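Superoxide dismutase [Mn], mitochondrial (Saccharomyces cerevisiae S288C, PDB 4F6E) converts superoxide radicals into hydrogen peroxide and molecular oxygen in mitochondria, using one manganese ion per subunit. Local coordinates at residues E15-Y27 with I167-Q179. The protein carries 2 engineered substitutions. Residues are numbered along the deposited sequence; the frame is centred on the assembly and turned at random.
With MN (manganese (II) ion), chain E.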
loop_
_atom_site.group_PDB
_atom_site.type_symbol
_atom_site.label_atom_id
_atom_site.label_comp_id
_atom_site.label_asym_id
_atom_site.label_seq_id
_atom_site.Cartn_x
_atom_site.Cartn_y
_atom_site.Cartn_z
ATOM N N GLU A 15 -22.158 0.566 28.391
ATOM C CA GLU A 15 -22.945 1.798 28.353
ATOM C C GLU A 15 -22.474 2.773 29.424
ATOM O O GLU A 15 -22.061 2.350 30.502
ATOM C CB GLU A 15 -24.420 1.477 28.599
ATOM C CG GLU A 15 -25.103 0.671 27.497
ATOM C CD GLU A 15 -25.583 1.517 26.327
ATOM O OE1 GLU A 15 -25.376 2.753 26.332
ATOM O OE2 GLU A 15 -26.178 0.937 25.386
ATOM N N PRO A 16 -22.542 4.086 29.140
ATOM C CA PRO A 16 -23.035 4.690 27.900
ATOM C C PRO A 16 -21.912 4.954 26.894
ATOM O O PRO A 16 -22.143 5.607 25.877
ATOM C CB PRO A 16 -23.609 6.025 28.392
ATOM C CG PRO A 16 -22.717 6.393 29.519
ATOM C CD PRO A 16 -22.294 5.101 30.185
ATOM N N TYR A 17 -20.708 4.454 27.166
ATOM C CA TYR A 17 -19.554 4.822 26.366
ATOM C C TYR A 17 -19.566 4.132 25.008
ATOM O O TYR A 17 -19.268 4.748 23.985
ATOM C CB TYR A 17 -18.265 4.523 27.146
ATOM C CG TYR A 17 -18.303 5.127 28.534
ATOM C CD1 TYR A 17 -18.220 6.503 28.713
ATOM C CD2 TYR A 17 -18.459 4.325 29.662
ATOM C CE1 TYR A 17 -18.282 7.062 29.977
ATOM C CE2 TYR A 17 -18.511 4.873 30.922
ATOM C CZ TYR A 17 -18.421 6.240 31.072
ATOM O OH TYR A 17 -18.483 6.790 32.329
ATOM N N ILE A 18 -19.930 2.851 25.000
ATOM C CA ILE A 18 -20.172 2.120 23.764
ATOM C C ILE A 18 -21.544 1.479 23.859
ATOM O O ILE A 18 -21.826 0.733 24.803
ATOM C CB ILE A 18 -19.127 1.010 23.527
ATOM C CG1 ILE A 18 -17.725 1.602 23.418
ATOM C CG2 ILE A 18 -19.471 0.241 22.265
ATOM C CD1 ILE A 18 -16.643 0.534 23.178
ATOM N N SER A 19 -22.414 1.785 22.901
ATOM C CA SER A 19 -23.798 1.341 23.012
ATOM C C SER A 19 -23.928 -0.170 22.826
ATOM O O SER A 19 -23.147 -0.798 22.089
ATOM C CB SER A 19 -24.677 2.093 22.011
ATOM O OG SER A 19 -24.749 1.408 20.776
ATOM N N GLY A 20 -24.892 -0.753 23.532
ATOM C CA GLY A 20 -25.185 -2.167 23.412
ATOM C C GLY A 20 -25.561 -2.569 22.001
ATOM O O GLY A 20 -25.240 -3.672 21.570
ATOM N N GLN A 21 -26.245 -1.674 21.288
ATOM C CA GLN A 21 -26.655 -1.944 19.910
ATOM C C GLN A 21 -25.423 -2.121 19.017
ATOM O O GLN A 21 -25.353 -3.040 18.192
ATOM C CB GLN A 21 -27.535 -0.803 19.392
ATOM C CG GLN A 21 -28.697 -0.430 20.317
ATOM C CD GLN A 21 -29.861 -1.413 20.250
ATOM O OE1 GLN A 21 -30.006 -2.283 21.116
ATOM N NE2 GLN A 21 -30.712 -1.262 19.230
ATOM N N ILE A 22 -24.439 -1.248 19.196
ATOM C CA ILE A 22 -23.164 -1.414 18.503
ATOM C C ILE A 22 -22.476 -2.730 18.853
ATOM O O ILE A 22 -22.117 -3.494 17.959
ATOM C CB ILE A 22 -22.232 -0.207 18.742
ATOM C CG1 ILE A 22 -22.799 1.016 18.012
ATOM C CG2 ILE A 22 -20.807 -0.511 18.255
ATOM C CD1 ILE A 22 -21.961 2.260 18.156
ATOM N N ASN A 23 -22.303 -3.017 20.141
ATOM C CA ASN A 23 -21.630 -4.259 20.511
ATOM C C ASN A 23 -22.314 -5.485 19.909
ATOM O O ASN A 23 -21.646 -6.395 19.426
ATOM C CB ASN A 23 -21.532 -4.416 22.030
ATOM C CG ASN A 23 -20.460 -3.543 22.637
ATOM O OD1 ASN A 23 -19.509 -3.138 21.972
ATOM N ND2 ASN A 23 -20.604 -3.257 23.921
ATOM N N GLU A 24 -23.646 -5.495 19.923
ATOM C CA GLU A 24 -24.392 -6.623 19.376
ATOM C C GLU A 24 -24.094 -6.824 17.883
ATOM O O GLU A 24 -23.800 -7.933 17.451
ATOM C CB GLU A 24 -25.898 -6.444 19.600
ATOM C CG GLU A 24 -26.722 -7.634 19.144
ATOM C CD GLU A 24 -28.223 -7.390 19.222
ATOM O OE1 GLU A 24 -28.654 -6.213 19.196
ATOM O OE2 GLU A 24 -28.975 -8.385 19.304
ATOM N N LEU A 25 -24.164 -5.749 17.104
ATOM C CA LEU A 25 -23.881 -5.847 15.669
ATOM C C LEU A 25 -22.407 -6.159 15.434
ATOM O O LEU A 25 -22.033 -6.956 14.557
ATOM C CB LEU A 25 -24.209 -4.523 14.980
ATOM C CG LEU A 25 -25.697 -4.202 14.832
ATOM C CD1 LEU A 25 -25.845 -2.780 14.346
ATOM C CD2 LEU A 25 -26.355 -5.168 13.860
ATOM N N HIS A 26 -21.569 -5.496 16.216
ATOM C CA HIS A 26 -20.135 -5.579 16.043
ATOM C C HIS A 26 -19.655 -7.022 16.227
ATOM O O HIS A 26 -18.791 -7.500 15.486
ATOM C CB HIS A 26 -19.465 -4.626 17.044
ATOM C CG HIS A 26 -18.091 -4.211 16.650
ATOM N ND1 HIS A 26 -17.346 -3.313 17.386
ATOM C CD2 HIS A 26 -17.336 -4.541 15.577
ATOM C CE1 HIS A 26 -16.177 -3.136 16.800
ATOM N NE2 HIS A 26 -16.146 -3.871 15.704
ATOM N N TYR A 27 -20.245 -7.716 17.204
ATOM C CA TYR A 27 -19.901 -9.097 17.526
ATOM C C TYR A 27 -20.627 -10.104 16.628
ATOM O O TYR A 27 -19.989 -10.932 15.951
ATOM C CB TYR A 27 -20.245 -9.354 18.999
ATOM C CG TYR A 27 -19.971 -10.749 19.526
ATOM C CD1 TYR A 27 -18.687 -11.145 19.868
ATOM C CD2 TYR A 27 -21.012 -11.649 19.726
ATOM C CE1 TYR A 27 -18.440 -12.412 20.392
ATOM C CE2 TYR A 27 -20.770 -12.913 20.237
ATOM C CZ TYR A 27 -19.487 -13.289 20.565
ATOM O OH TYR A 27 -19.247 -14.547 21.084
ATOM N N ILE A 167 -7.543 -0.534 19.720
ATOM C CA ILE A 167 -8.731 0.315 19.599
ATOM C C ILE A 167 -9.193 0.355 18.142
ATOM O O ILE A 167 -8.442 0.731 17.245
ATOM C CB ILE A 167 -8.468 1.761 20.076
ATOM C CG1 ILE A 167 -7.938 1.776 21.517
ATOM C CG2 ILE A 167 -9.746 2.611 19.945
ATOM C CD1 ILE A 167 -8.927 1.276 22.566
ATOM N N ASP A 168 -10.433 -0.066 17.921
ATOM C CA ASP A 168 -11.021 -0.139 16.587
ATOM C C ASP A 168 -11.447 1.251 16.113
ATOM O O ASP A 168 -12.217 1.926 16.794
ATOM C CB ASP A 168 -12.234 -1.070 16.663
ATOM C CG ASP A 168 -12.756 -1.492 15.317
ATOM O OD1 ASP A 168 -12.237 -1.079 14.257
ATOM O OD2 ASP A 168 -13.734 -2.255 15.353
ATOM N N ALA A 169 -10.940 1.677 14.954
ATOM C CA ALA A 169 -11.318 2.969 14.364
ATOM C C ALA A 169 -12.177 2.828 13.108
ATOM O O ALA A 169 -12.430 3.824 12.429
ATOM C CB ALA A 169 -10.061 3.817 14.058
ATOM N N TRP A 170 -12.621 1.612 12.785
ATOM C CA TRP A 170 -13.590 1.472 11.689
ATOM C C TRP A 170 -14.866 2.199 12.066
ATOM O O TRP A 170 -15.249 2.242 13.236
ATOM C CB TRP A 170 -13.932 0.007 11.436
ATOM C CG TRP A 170 -12.917 -0.772 10.659
ATOM C CD1 TRP A 170 -11.598 -0.960 10.977
ATOM C CD2 TRP A 170 -13.153 -1.511 9.457
ATOM N NE1 TRP A 170 -10.998 -1.767 10.028
ATOM C CE2 TRP A 170 -11.934 -2.119 9.090
ATOM C CE3 TRP A 170 -14.274 -1.706 8.649
ATOM C CZ2 TRP A 170 -11.804 -2.913 7.947
ATOM C CZ3 TRP A 170 -14.143 -2.487 7.517
ATOM C CH2 TRP A 170 -12.922 -3.088 7.180
ATOM N N GLU A 171 -15.534 2.770 11.066
ATOM C CA GLU A 171 -16.737 3.530 11.332
ATOM C C GLU A 171 -17.835 2.680 11.988
ATOM O O GLU A 171 -18.598 3.198 12.811
ATOM C CB GLU A 171 -17.221 4.215 10.042
ATOM C CG GLU A 171 -16.290 5.360 9.618
ATOM C CD GLU A 171 -16.716 6.079 8.338
ATOM O OE1 GLU A 171 -17.091 5.398 7.357
ATOM O OE2 GLU A 171 -16.612 7.331 8.307
ATOM N N HIS A 172 -17.893 1.384 11.681
ATOM C CA HIS A 172 -18.908 0.531 12.323
ATOM C C HIS A 172 -18.698 0.405 13.830
ATOM O O HIS A 172 -19.589 -0.054 14.528
ATOM C CB HIS A 172 -19.008 -0.864 11.691
ATOM C CG HIS A 172 -17.788 -1.714 11.870
ATOM N ND1 HIS A 172 -17.077 -2.213 10.801
ATOM C CD2 HIS A 172 -17.188 -2.198 12.982
ATOM C CE1 HIS A 172 -16.072 -2.946 11.245
ATOM N NE2 HIS A 172 -16.114 -2.948 12.566
ATOM N N ALA A 173 -17.522 0.795 14.322
ATOM C CA ALA A 173 -17.270 0.707 15.758
ATOM C C ALA A 173 -17.968 1.808 16.554
ATOM O O ALA A 173 -18.074 1.704 17.775
ATOM C CB ALA A 173 -15.747 0.698 16.055
ATOM N N TYR A 174 -18.463 2.846 15.872
ATOM C CA TYR A 174 -18.983 4.020 16.575
ATOM C C TYR A 174 -20.132 4.762 15.889
ATOM O O TYR A 174 -20.770 5.590 16.527
ATOM C CB TYR A 174 -17.856 5.031 16.849
ATOM C CG TYR A 174 -17.165 5.598 15.607
ATOM C CD1 TYR A 174 -17.700 6.686 14.914
ATOM C CD2 TYR A 174 -15.964 5.062 15.151
ATOM C CE1 TYR A 174 -17.065 7.198 13.786
ATOM C CE2 TYR A 174 -15.313 5.580 14.035
ATOM C CZ TYR A 174 -15.874 6.641 13.355
ATOM O OH TYR A 174 -15.232 7.164 12.254
ATOM N N TYR A 175 -20.373 4.505 14.602
ATOM C CA TYR A 175 -21.207 5.422 13.816
ATOM C C TYR A 175 -22.664 5.512 14.267
ATOM O O TYR A 175 -23.255 6.594 14.222
ATOM C CB TYR A 175 -21.134 5.121 12.299
ATOM C CG TYR A 175 -21.355 6.380 11.476
ATOM C CD1 TYR A 175 -20.298 7.219 11.159
ATOM C CD2 TYR A 175 -22.633 6.749 11.049
ATOM C CE1 TYR A 175 -20.489 8.382 10.430
ATOM C CE2 TYR A 175 -22.834 7.908 10.315
ATOM C CZ TYR A 175 -21.760 8.724 10.017
ATOM O OH TYR A 175 -21.951 9.874 9.295
ATOM N N LEU A 176 -23.242 4.397 14.705
ATOM C CA LEU A 176 -24.652 4.415 15.104
ATOM C C LEU A 176 -24.870 5.338 16.287
ATOM O O LEU A 176 -25.958 5.888 16.468
ATOM C CB LEU A 176 -25.138 3.016 15.479
ATOM C CG LEU A 176 -25.474 2.058 14.350
ATOM C CD1 LEU A 176 -25.853 0.708 14.935
ATOM C CD2 LEU A 176 -26.609 2.612 13.496
ATOM N N GLN A 177 -23.828 5.503 17.094
ATOM C CA GLN A 177 -23.907 6.279 18.325
ATOM C C GLN A 177 -23.329 7.689 18.189
ATOM O O GLN A 177 -23.935 8.664 18.641
ATOM C CB GLN A 177 -23.158 5.515 19.423
ATOM C CG GLN A 177 -23.121 6.232 20.763
ATOM C CD GLN A 177 -22.454 5.407 21.842
ATOM O OE1 GLN A 177 -21.977 4.298 21.588
ATOM N NE2 GLN A 177 -22.404 5.954 23.063
ATOM N N TYR A 178 -22.157 7.795 17.560
ATOM C CA TYR A 178 -21.424 9.064 17.508
ATOM C C TYR A 178 -21.450 9.717 16.131
ATOM O O TYR A 178 -20.973 10.848 15.971
ATOM C CB TYR A 178 -19.957 8.833 17.903
ATOM C CG TYR A 178 -19.765 8.408 19.341
ATOM C CD1 TYR A 178 -19.669 9.355 20.348
ATOM C CD2 TYR A 178 -19.680 7.061 19.689
ATOM C CE1 TYR A 178 -19.494 8.981 21.665
ATOM C CE2 TYR A 178 -19.501 6.680 21.009
ATOM C CZ TYR A 178 -19.411 7.642 21.989
ATOM O OH TYR A 178 -19.241 7.287 23.309
ATOM N N GLN A 179 -21.990 9.001 15.148
ATOM C CA GLN A 179 -21.961 9.451 13.755
ATOM C C GLN A 179 -20.569 9.953 13.369
ATOM O O GLN A 179 -19.572 9.257 13.588
ATOM C CB GLN A 179 -23.050 10.502 13.491
ATOM C CG GLN A 179 -24.451 9.930 13.576
ATOM C CD GLN A 179 -24.944 9.844 14.990
ATOM O OE1 GLN A 179 -25.079 10.861 15.672
ATOM N NE2 GLN A 179 -25.218 8.627 15.449
HETATM MN MN MN E . -14.613 -3.652 14.035
HETATM O O HOH W 1 -12.823 -3.274 12.521
#
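Tyr178 OH donates to Tyr17 O at 2.6 Å, and the carbonyl oxygen lies at the edge of the phenol ring, near its plane. Beside it, the extended Gln177 side chain engages the loop before helix 20-27 with both ends of its amide through two bent bonds: NE2 donates to Pro16 O at 2.8 Å, nearly in the amide plane, and OE1 takes Ser19 N at 2.9 Å from above its carbonyl plane. Were Gln177 an alanine, Pro16 O and Ser19 N would probably lose these partners and the loop would be freer to shift. Ser19 OG N-caps the helix through Ile22 N. Ile22 CD1 reaches Gln177 CB at 3.7 Å, crossing that side chain, and Leu25 CD1 touches Leu176 CD1 at 3.5 Å. Further along, His26 NE2, Asp168 OD2 and His172 NE2 converge on one manganese ion, OD2 the closest of the three at 2.1 Å; His81 and water 1 complete the five-ligand site of iron/manganese superoxide dismutases. Asp168 OD2 lies at the edge of the His26 ring, in its plane, and the carboxylate is turned 33° from that ring. His26 and His172 meet obliquely, their planes 68° apart. Asp168 OD1 accepts water 1 and, from above the carboxylate plane, Trp170 N, an Asx turn that limits the carboxylate's rotation. With CG held between its backbone N and carbonyl carbon (chi1 66°), His172 directs NE2 at the metal, while its ND1 bonds to Glu171 of the second subunit. The amide and phenol bonds thus hold the loop leading into helix 20-27, and His26 anchors the helix's other end on an ion shared between alpha-hairpin and C-terminal domains; the metal site therefore depends on the domain joint and the dimer interface, whose second-shell bonds probably tune it.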